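Long-range contacts in 1,3-alpha-isomaltosidase (Kribbella flavida DSM 17836, PDB 5X3I), which hydrolyses the alpha-1,3-glucosidic linkages of the cyclic tetrasaccharide cyclobis-(1-6)-alpha-nigerosyl to give isomaltose inside the cell: residues E151-G156 with V267-I272; E157-V162 with G174-Q179; E202-V207 with R246-S251. The protein carries 1 engineered substitution. All blocks are in the same frame, centred on the assembly; numbering follows the deposited sequence.

Interaction 1 of 3, residues E151-G156 with V267-I272. With SO4 (sulfate ion), chain C.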
loop_
_atom_site.group_PDB
_atom_site.type_symbol
_atom_site.label_atom_id
_atom_site.label_comp_id
_atom_site.label_asym_id
_atom_site.label_seq_id
_atom_site.Cartn_x
_atom_site.Cartn_y
_atom_site.Cartn_z
ATOM N N GLU A 151 12.320 28.906 3.952
ATOM C CA GLU A 151 11.959 28.785 5.357
ATOM C C GLU A 151 11.382 27.418 5.689
ATOM O O GLU A 151 10.653 26.819 4.898
ATOM C CB GLU A 151 10.936 29.848 5.751
ATOM C CG GLU A 151 11.293 31.259 5.362
ATOM C CD GLU A 151 10.116 32.197 5.505
ATOM O OE1 GLU A 151 9.183 31.865 6.267
ATOM O OE2 GLU A 151 10.115 33.257 4.844
ATOM N N VAL A 152 11.717 26.936 6.871
ATOM C CA VAL A 152 10.992 25.839 7.467
ATOM C C VAL A 152 10.080 26.459 8.506
ATOM O O VAL A 152 10.549 27.059 9.471
ATOM C CB VAL A 152 11.923 24.805 8.096
ATOM C CG1 VAL A 152 11.123 23.803 8.908
ATOM C CG2 VAL A 152 12.730 24.114 7.016
ATOM N N ARG A 153 8.777 26.356 8.282
ATOM C CA ARG A 153 7.800 27.014 9.137
ATOM C C ARG A 153 7.064 26.028 10.019
ATOM O O ARG A 153 6.589 25.003 9.537
ATOM C CB ARG A 153 6.782 27.778 8.298
ATOM C CG ARG A 153 7.376 28.762 7.328
ATOM C CD ARG A 153 6.308 29.303 6.399
ATOM N NE ARG A 153 6.847 30.299 5.482
ATOM C CZ ARG A 153 6.152 30.877 4.510
ATOM N NH1 ARG A 153 4.881 30.557 4.324
ATOM N NH2 ARG A 153 6.728 31.776 3.725
ATOM N N GLY A 154 6.957 26.349 11.303
ATOM C CA GLY A 154 6.065 25.629 12.188
ATOM C C GLY A 154 6.650 24.702 13.233
ATOM O O GLY A 154 5.921 24.227 14.102
ATOM N N GLY A 155 7.952 24.453 13.180
ATOM C CA GLY A 155 8.560 23.543 14.133
ATOM C C GLY A 155 9.041 24.169 15.432
ATOM O O GLY A 155 9.397 23.460 16.371
ATOM N N GLY A 156 9.063 25.495 15.491
ATOM C CA GLY A 156 9.534 26.193 16.677
ATOM C C GLY A 156 10.932 25.790 17.109
ATOM O O GLY A 156 11.809 25.566 16.277
ATOM N N VAL A 267 9.661 26.444 0.570
ATOM C CA VAL A 267 9.042 26.495 1.888
ATOM C C VAL A 267 8.665 25.100 2.359
ATOM O O VAL A 267 8.078 24.327 1.603
ATOM C CB VAL A 267 7.785 27.389 1.882
ATOM C CG1 VAL A 267 7.063 27.318 3.220
ATOM C CG2 VAL A 267 8.154 28.823 1.553
ATOM N N VAL A 268 9.020 24.770 3.595
ATOM C CA VAL A 268 8.556 23.539 4.214
ATOM C C VAL A 268 7.627 23.883 5.372
ATOM O O VAL A 268 8.035 24.509 6.351
ATOM C CB VAL A 268 9.712 22.667 4.715
ATOM C CG1 VAL A 268 9.178 21.499 5.506
ATOM C CG2 VAL A 268 10.544 22.166 3.546
ATOM N N ASP A 269 6.364 23.500 5.232
ATOM C CA ASP A 269 5.381 23.712 6.283
ATOM C C ASP A 269 5.308 22.481 7.167
ATOM O O ASP A 269 4.969 21.391 6.708
ATOM C CB ASP A 269 4.005 24.030 5.699
ATOM C CG ASP A 269 3.939 25.407 5.069
ATOM O OD1 ASP A 269 3.889 25.488 3.823
ATOM O OD2 ASP A 269 3.932 26.410 5.818
ATOM N N LEU A 270 5.624 22.663 8.439
ATOM C CA LEU A 270 5.713 21.557 9.371
ATOM C C LEU A 270 4.707 21.731 10.498
ATOM O O LEU A 270 4.714 22.750 11.186
ATOM C CB LEU A 270 7.131 21.449 9.926
ATOM C CG LEU A 270 7.404 20.371 10.974
ATOM C CD1 LEU A 270 7.417 18.999 10.338
ATOM C CD2 LEU A 270 8.701 20.643 11.729
ATOM N N ALA A 271 3.826 20.747 10.671
ATOM C CA ALA A 271 2.854 20.793 11.754
ATOM C C ALA A 271 3.389 20.034 12.952
ATOM O O ALA A 271 3.947 18.952 12.813
ATOM C CB ALA A 271 1.500 20.221 11.306
ATOM N N ILE A 272 3.242 20.626 14.128
ATOM C CA ILE A 272 3.625 19.982 15.373
ATOM C C ILE A 272 2.381 19.727 16.213
ATOM O O ILE A 272 1.569 20.621 16.392
ATOM C CB ILE A 272 4.613 20.841 16.178
ATOM C CG1 ILE A 272 5.878 21.098 15.359
ATOM C CG2 ILE A 272 4.971 20.158 17.488
ATOM C CD1 ILE A 272 6.644 19.851 15.032
HETATM S S SO4 C . 8.156 28.801 13.806
HETATM O O1 SO4 C . 7.696 27.498 14.274
HETATM O O2 SO4 C . 7.598 29.120 12.496
HETATM O O3 SO4 C . 7.737 29.824 14.756
HETATM O O4 SO4 C . 9.612 28.778 13.721
HETATM O O HOH W 1 3.098 23.582 14.010
#
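Val268 O holds two hydrogens of the neighbouring strand: the backbone N of Arg153 donates to it at 2.8 Å with an almost straight N-H...O angle of 166°, and Val152 CA adds a CA-H...O contact at 3.4 Å. Val268 N to Glu151 O and Leu270 N to Arg153 O continue the parallel pairing on either side. Val152 and Val268, beta-branched residues that suit extended backbone, stand side by side pointing the same way, CG2 of Val152 lying 4.1 Å from CB of Val268, and both press on Phe176. Here strand 151-153 forms the edge of a mixed sheet in the galactose mutarotase-like beta-sandwich domain of the family 31 glycosidases, and it is the one parallel neighbour of strand 267-274. On the other face, Arg153 leaves with CG anti to its carbonyl carbon (chi1 -54°) and then stays extended. One face of its guanidinium takes Val267 CG1, 3.7 Å from NE, while NE itself makes a salt bridge to Glu151 OE1 at 2.9 Å, meeting that oxygen from above the carboxylate plane. Past Arg153 the strand turns off through glycines; at Gly154 a CB would run into Leu270 O. Gly155 CA packs 3.8 Å from Leu270 CD2, and the N atoms of Gly154 and Gly156 bind a sulfate ion, most likely a solute of the crystallisation medium. One water joins Gly154 O to Ile272 N.

Interaction 2 of 3, residues E157-V162 with G174-Q179. With SO4 (sulfate ion), chain L.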
loop_
_atom_site.group_PDB
_atom_site.type_symbol
_atom_site.label_atom_id
_atom_site.label_comp_id
_atom_site.label_asym_id
_atom_site.label_seq_id
_atom_site.Cartn_x
_atom_site.Cartn_y
_atom_site.Cartn_z
ATOM N N GLU A 157 11.139 25.671 18.414
ATOM C CA GLU A 157 12.471 25.403 18.944
ATOM C C GLU A 157 12.920 23.967 18.722
ATOM O O GLU A 157 14.068 23.627 18.984
ATOM C CB GLU A 157 12.529 25.731 20.435
ATOM C CG GLU A 157 12.375 27.214 20.743
ATOM C CD GLU A 157 12.605 27.534 22.206
ATOM O OE1 GLU A 157 11.732 28.184 22.817
ATOM O OE2 GLU A 157 13.663 27.141 22.744
ATOM N N ARG A 158 12.015 23.122 18.242
ATOM C CA ARG A 158 12.363 21.734 17.981
ATOM C C ARG A 158 13.218 21.599 16.725
ATOM O O ARG A 158 13.954 20.633 16.577
ATOM C CB ARG A 158 11.100 20.877 17.856
ATOM C CG ARG A 158 10.384 20.638 19.177
ATOM C CD ARG A 158 9.297 19.582 19.036
ATOM N NE ARG A 158 8.959 18.982 20.322
ATOM C CZ ARG A 158 7.885 19.303 21.025
ATOM N NH1 ARG A 158 7.041 20.205 20.555
ATOM N NH2 ARG A 158 7.648 18.712 22.186
ATOM N N VAL A 159 13.125 22.577 15.831
ATOM C CA VAL A 159 13.828 22.514 14.553
ATOM C C VAL A 159 15.205 23.185 14.593
ATOM O O VAL A 159 15.336 24.330 15.012
ATOM C CB VAL A 159 12.997 23.164 13.430
ATOM C CG1 VAL A 159 13.814 23.282 12.155
ATOM C CG2 VAL A 159 11.733 22.363 13.175
ATOM N N ARG A 160 16.220 22.453 14.153
ATOM C CA ARG A 160 17.576 22.973 14.050
ATOM C C ARG A 160 18.251 22.536 12.756
ATOM O O ARG A 160 17.779 21.630 12.073
ATOM C CB ARG A 160 18.413 22.518 15.244
ATOM C CG ARG A 160 18.089 23.241 16.537
ATOM C CD ARG A 160 19.102 22.892 17.611
ATOM N NE ARG A 160 19.321 24.000 18.534
ATOM C CZ ARG A 160 20.280 24.021 19.454
ATOM N NH1 ARG A 160 20.412 25.070 20.254
ATOM N NH2 ARG A 160 21.108 22.993 19.570
ATOM N N GLY A 161 19.359 23.192 12.427
ATOM C CA GLY A 161 20.194 22.785 11.315
ATOM C C GLY A 161 19.504 22.795 9.970
ATOM O O GLY A 161 19.645 21.861 9.187
ATOM N N VAL A 162 18.760 23.855 9.700
ATOM C CA VAL A 162 18.051 23.979 8.441
ATOM C C VAL A 162 19.021 24.227 7.295
ATOM O O VAL A 162 19.863 25.118 7.372
ATOM C CB VAL A 162 17.027 25.117 8.490
ATOM C CG1 VAL A 162 16.393 25.320 7.135
ATOM C CG2 VAL A 162 15.971 24.831 9.542
ATOM N N GLY A 174 14.743 20.885 0.821
ATOM C CA GLY A 174 15.064 21.317 2.166
ATOM C C GLY A 174 15.494 20.155 3.038
ATOM O O GLY A 174 15.163 18.996 2.762
ATOM N N ARG A 175 16.194 20.472 4.120
ATOM C CA ARG A 175 16.600 19.490 5.111
ATOM C C ARG A 175 16.715 20.136 6.491
ATOM O O ARG A 175 17.109 21.294 6.605
ATOM C CB ARG A 175 17.919 18.839 4.707
ATOM C CG ARG A 175 18.407 17.779 5.665
ATOM C CD ARG A 175 19.306 16.774 4.967
ATOM N NE ARG A 175 20.640 17.302 4.710
ATOM C CZ ARG A 175 21.540 16.700 3.941
ATOM N NH1 ARG A 175 21.245 15.557 3.337
ATOM N NH2 ARG A 175 22.735 17.244 3.768
ATOM N N PHE A 176 16.360 19.393 7.535
ATOM C CA PHE A 176 16.435 19.913 8.891
ATOM C C PHE A 176 16.446 18.802 9.925
ATOM O O PHE A 176 16.307 17.626 9.596
ATOM C CB PHE A 176 15.270 20.868 9.162
ATOM C CG PHE A 176 13.907 20.231 9.044
ATOM C CD1 PHE A 176 13.248 20.198 7.829
ATOM C CD2 PHE A 176 13.284 19.683 10.152
ATOM C CE1 PHE A 176 11.991 19.618 7.716
ATOM C CE2 PHE A 176 12.031 19.102 10.046
ATOM C CZ PHE A 176 11.387 19.070 8.821
ATOM N N ARG A 177 16.582 19.187 11.184
ATOM C CA ARG A 177 16.727 18.220 12.259
ATOM C C ARG A 177 15.701 18.491 13.344
ATOM O O ARG A 177 15.493 19.631 13.744
ATOM C CB ARG A 177 18.135 18.258 12.859
ATOM C CG ARG A 177 19.216 17.541 12.054
ATOM C CD ARG A 177 19.745 18.411 10.938
ATOM N NE ARG A 177 20.865 17.797 10.234
ATOM C CZ ARG A 177 21.395 18.281 9.117
ATOM N NH1 ARG A 177 22.410 17.655 8.539
ATOM N NH2 ARG A 177 20.904 19.385 8.567
ATOM N N LEU A 178 15.046 17.435 13.803
ATOM C CA LEU A 178 14.152 17.547 14.941
ATOM C C LEU A 178 14.856 16.978 16.153
ATOM O O LEU A 178 15.426 15.899 16.086
ATOM C CB LEU A 178 12.830 16.817 14.688
ATOM C CG LEU A 178 11.931 17.362 13.584
ATOM C CD1 LEU A 178 10.751 16.433 13.364
ATOM C CD2 LEU A 178 11.444 18.753 13.927
ATOM N N GLN A 179 14.814 17.709 17.257
ATOM C CA GLN A 179 15.496 17.298 18.472
ATOM C C GLN A 179 14.778 16.158 19.186
ATOM O O GLN A 179 13.597 16.251 19.488
ATOM C CB GLN A 179 15.650 18.487 19.420
ATOM C CG GLN A 179 17.090 18.797 19.795
ATOM C CD GLN A 179 17.884 19.363 18.632
ATOM O OE1 GLN A 179 17.376 20.173 17.856
ATOM N NE2 GLN A 179 19.134 18.935 18.503
HETATM S S SO4 L . 20.953 25.847 14.169
HETATM O O1 SO4 L . 20.898 24.910 15.285
HETATM O O2 SO4 L . 19.662 25.895 13.494
HETATM O O3 SO4 L . 21.273 27.182 14.661
HETATM O O4 SO4 L . 21.985 25.408 13.238
#
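Arg177 CB sits 3.5 Å from Arg160 O, the carbonyl that also accepts the backbone N of Arg177; Arg160 N returns a bond to Arg177 O, which makes the two arginines a hydrogen-bonded antiparallel pair. Beyond CB the chain bends at CG (chi2 82°) and swings the guanidinium toward Gly161 O. That brings CD to 3.9 Å from both Arg160 O and Gly161 O and CZ to 4.0 Å from Gly161 O, and at the tip NH2 donates to Gly161 O at 2.8 Å, in the carbonyl plane but bent at the hydrogen (132°). NH2 also forms a salt bridge with Glu163, so this nitrogen is shared between a neutral and a charged oxygen. A leucine in place of Arg177 would probably leave Gly161 O without this donor and Glu163 with Arg175 alone of the two arginines. Gly161 has positive phi, and a CB on it would crowd Arg177 CD; the register slips by one here, as in a beta bulge, so that Val162 CA, not Gly161 CA, lies nearest Phe176 CA. Gly161 N donates to a sulfate oxygen. Arg160 and Gln179 cross obliquely, with Gln179 OE1 resting 3.2 Å from Arg160 CD and finding no hydrogen-bond partner in the model.

The other face of this hairpin, strands 159-167 and 170-179 of the galactose mutarotase-like domain, is mainly apolar. Val159 CG2 meets Leu178 CD2 at 3.7 Å, Val159 CG1 and Val162 CG2 lean on Phe176 CB, and Leu270 and Val268 of the facing sheet pack against the Phe176 side chain. The two faces thus differ in chemistry: aliphatic and aromatic groups fill the inside of the sandwich, whereas Arg160, Arg177 and Gln179 keep their polar ends outside; Arg158 is the exception, reaching Glu274 and Trp237.

Interaction 3 of 3, residues E202-V207 with R246-S251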
loop_
_atom_site.group_PDB
_atom_site.type_symbol
_atom_site.label_atom_id
_atom_site.label_comp_id
_atom_site.label_asym_id
_atom_site.label_seq_id
_atom_site.Cartn_x
_atom_site.Cartn_y
_atom_site.Cartn_z
ATOM N N GLU A 202 17.265 4.454 8.489
ATOM C CA GLU A 202 17.023 5.283 7.328
ATOM C C GLU A 202 15.790 4.781 6.580
ATOM O O GLU A 202 15.665 3.591 6.315
ATOM C CB GLU A 202 18.234 5.282 6.404
ATOM C CG GLU A 202 19.448 5.976 6.991
ATOM C CD GLU A 202 20.613 5.991 6.036
ATOM O OE1 GLU A 202 21.305 7.026 5.967
ATOM O OE2 GLU A 202 20.835 4.970 5.355
ATOM N N LEU A 203 14.897 5.701 6.235
ATOM C CA LEU A 203 13.657 5.368 5.539
ATOM C C LEU A 203 13.177 6.580 4.765
ATOM O O LEU A 203 13.677 7.688 4.974
ATOM C CB LEU A 203 12.571 4.900 6.518
ATOM C CG LEU A 203 11.989 5.924 7.496
ATOM C CD1 LEU A 203 10.536 5.599 7.847
ATOM C CD2 LEU A 203 12.816 5.994 8.753
ATOM N N ASP A 204 12.238 6.371 3.845
ATOM C CA ASP A 204 11.632 7.497 3.157
ATOM C C ASP A 204 10.108 7.331 3.043
ATOM O O ASP A 204 9.570 6.325 3.474
ATOM C CB ASP A 204 12.271 7.681 1.777
ATOM C CG ASP A 204 12.014 6.515 0.815
ATOM O OD1 ASP A 204 11.451 5.471 1.201
ATOM O OD2 ASP A 204 12.410 6.653 -0.360
ATOM N N ALA A 205 9.422 8.338 2.513
ATOM C CA ALA A 205 8.006 8.191 2.258
ATOM C C ALA A 205 7.702 8.436 0.798
ATOM O O ALA A 205 7.611 9.584 0.361
ATOM C CB ALA A 205 7.233 9.158 3.127
ATOM N N VAL A 206 7.460 7.355 0.067
ATOM C CA VAL A 206 7.034 7.445 -1.315
ATOM C C VAL A 206 6.211 6.202 -1.661
ATOM O O VAL A 206 6.584 5.076 -1.317
ATOM C CB VAL A 206 8.245 7.604 -2.286
ATOM C CG1 VAL A 206 9.241 6.451 -2.144
ATOM C CG2 VAL A 206 7.774 7.735 -3.714
ATOM N N VAL A 207 5.132 6.402 -2.402
ATOM C CA VAL A 207 4.263 5.289 -2.744
ATOM C C VAL A 207 4.990 4.399 -3.728
ATOM O O VAL A 207 5.458 4.862 -4.765
ATOM C CB VAL A 207 2.934 5.767 -3.346
ATOM C CG1 VAL A 207 2.116 4.580 -3.839
ATOM C CG2 VAL A 207 2.160 6.577 -2.318
ATOM N N ARG A 246 8.175 13.548 -2.180
ATOM C CA ARG A 246 9.021 12.598 -1.476
ATOM C C ARG A 246 9.713 13.242 -0.270
ATOM O O ARG A 246 10.102 14.412 -0.311
ATOM C CB ARG A 246 10.052 12.006 -2.444
ATOM C CG ARG A 246 10.789 10.766 -1.940
ATOM C CD ARG A 246 11.419 9.993 -3.105
ATOM N NE ARG A 246 12.038 8.739 -2.691
ATOM C CZ ARG A 246 12.637 7.891 -3.522
ATOM N NH1 ARG A 246 12.702 8.166 -4.823
ATOM N NH2 ARG A 246 13.173 6.771 -3.057
ATOM N N THR A 247 9.830 12.468 0.804
ATOM C CA THR A 247 10.573 12.854 1.998
ATOM C C THR A 247 11.436 11.692 2.467
ATOM O O THR A 247 11.080 10.534 2.242
ATOM C CB THR A 247 9.652 13.260 3.162
ATOM O OG1 THR A 247 8.765 12.172 3.468
ATOM C CG2 THR A 247 8.852 14.503 2.823
ATOM N N TRP A 248 12.541 12.005 3.139
ATOM C CA TRP A 248 13.504 11.009 3.621
ATOM C C TRP A 248 13.800 11.207 5.107
ATOM O O TRP A 248 13.770 12.319 5.612
ATOM C CB TRP A 248 14.821 11.084 2.850
ATOM C CG TRP A 248 14.772 10.787 1.387
ATOM C CD1 TRP A 248 15.101 9.613 0.778
ATOM C CD2 TRP A 248 14.429 11.696 0.344
ATOM N NE1 TRP A 248 14.960 9.732 -0.579
ATOM C CE2 TRP A 248 14.551 11.002 -0.871
ATOM C CE3 TRP A 248 14.030 13.031 0.318
ATOM C CZ2 TRP A 248 14.282 11.596 -2.096
ATOM C CZ3 TRP A 248 13.762 13.614 -0.899
ATOM C CH2 TRP A 248 13.892 12.900 -2.088
ATOM N N TYR A 249 14.109 10.125 5.800
ATOM C CA TYR A 249 14.273 10.179 7.242
ATOM C C TYR A 249 15.474 9.371 7.690
ATOM O O TYR A 249 15.736 8.290 7.166
ATOM C CB TYR A 249 13.002 9.673 7.937
ATOM C CG TYR A 249 11.787 10.450 7.525
ATOM C CD1 TYR A 249 11.049 10.078 6.413
ATOM C CD2 TYR A 249 11.395 11.576 8.222
ATOM C CE1 TYR A 249 9.951 10.792 6.021
ATOM C CE2 TYR A 249 10.298 12.300 7.836
ATOM C CZ TYR A 249 9.575 11.897 6.736
ATOM O OH TYR A 249 8.493 12.625 6.330
ATOM N N SER A 250 16.223 9.919 8.638
ATOM C CA SER A 250 17.276 9.165 9.297
ATOM C C SER A 250 17.455 9.668 10.716
ATOM O O SER A 250 17.328 10.856 10.990
ATOM C CB SER A 250 18.594 9.264 8.524
ATOM O OG SER A 250 19.055 10.597 8.522
ATOM N N SER A 251 17.751 8.767 11.632
ATOM C CA SER A 251 18.015 9.212 12.986
ATOM C C SER A 251 19.285 8.555 13.516
ATOM O O SER A 251 19.548 7.379 13.292
ATOM C CB SER A 251 16.815 8.936 13.901
ATOM O OG SER A 251 16.407 7.586 13.835
HETATM O O HOH W 2 6.609 12.080 1.643
#
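Glu202 starts the contact by setting its CG 3.7 Å from Ser250 CB, the carboxylate being carried onward by an extended chain. Strand 202-205 is one of the two edge strands of the antiparallel sheet of the galactose mutarotase-like beta-sandwich domain, and strand 247-252 is its inner neighbour. Next comes Leu203, which exchanges two backbone bonds with Tyr249: Leu203 N donates to Tyr249 O, and Tyr249 N donates to Leu203 O at 2.6 Å. Its side chain crosses that of Tyr249, CD2 against CB, on the face where the tyrosine ring goes on to pack against Pro225 and Phe239.

Asp204 points to the opposite face. Its CG sits between the backbone N and carbonyl carbon (chi1 65°), and OD2 takes both donors on one side of Arg246: NH2 at 2.8 Å, nearly along the C-O axis, and NE at 3.2 Å. Both bonds lie in the guanidinium plane, although the carboxylate is turned 52° from it. OD1 is held separately by the hydroxyl of Tyr33, so the buried acid is satisfied at both oxygens. Asp204 CB also rests 3.6 Å from Trp248 CD1.

Ala205 N donates to Thr247 O, and its small CB fits beside Thr247 OG1 and the edge of the Tyr249 ring, where Pro223 also touches it. A water bridges Ala205 O to Thr247 OG1, which in turn receives the hydroxyl of Tyr249. Val206 then lays CG1 over one face of the Arg246 guanidinium, 3.7 Å from NE.

Interactions 1 and 2 are packed against each other, their centres about 9 Å apart: Leu270 CD2 lies 3.8 Å from Val159 CG2, and Val152 CG2 lies 3.9 Å from Val162 CG1, so the two sheets of the sandwich meet there. Interaction 3 belongs to the same sheet as interaction 2, but at its far edge, with centres about 15 Å apart; from interaction 1 it is about 17 Å between centres. Only interaction 3 comes near the catalytic region. The side chain of Val206 is about 9 Å from that of Glu474, assigned to the active site by similarity, and Val207 touches Glu474. The presumed nucleophile position carries the engineered Ala471.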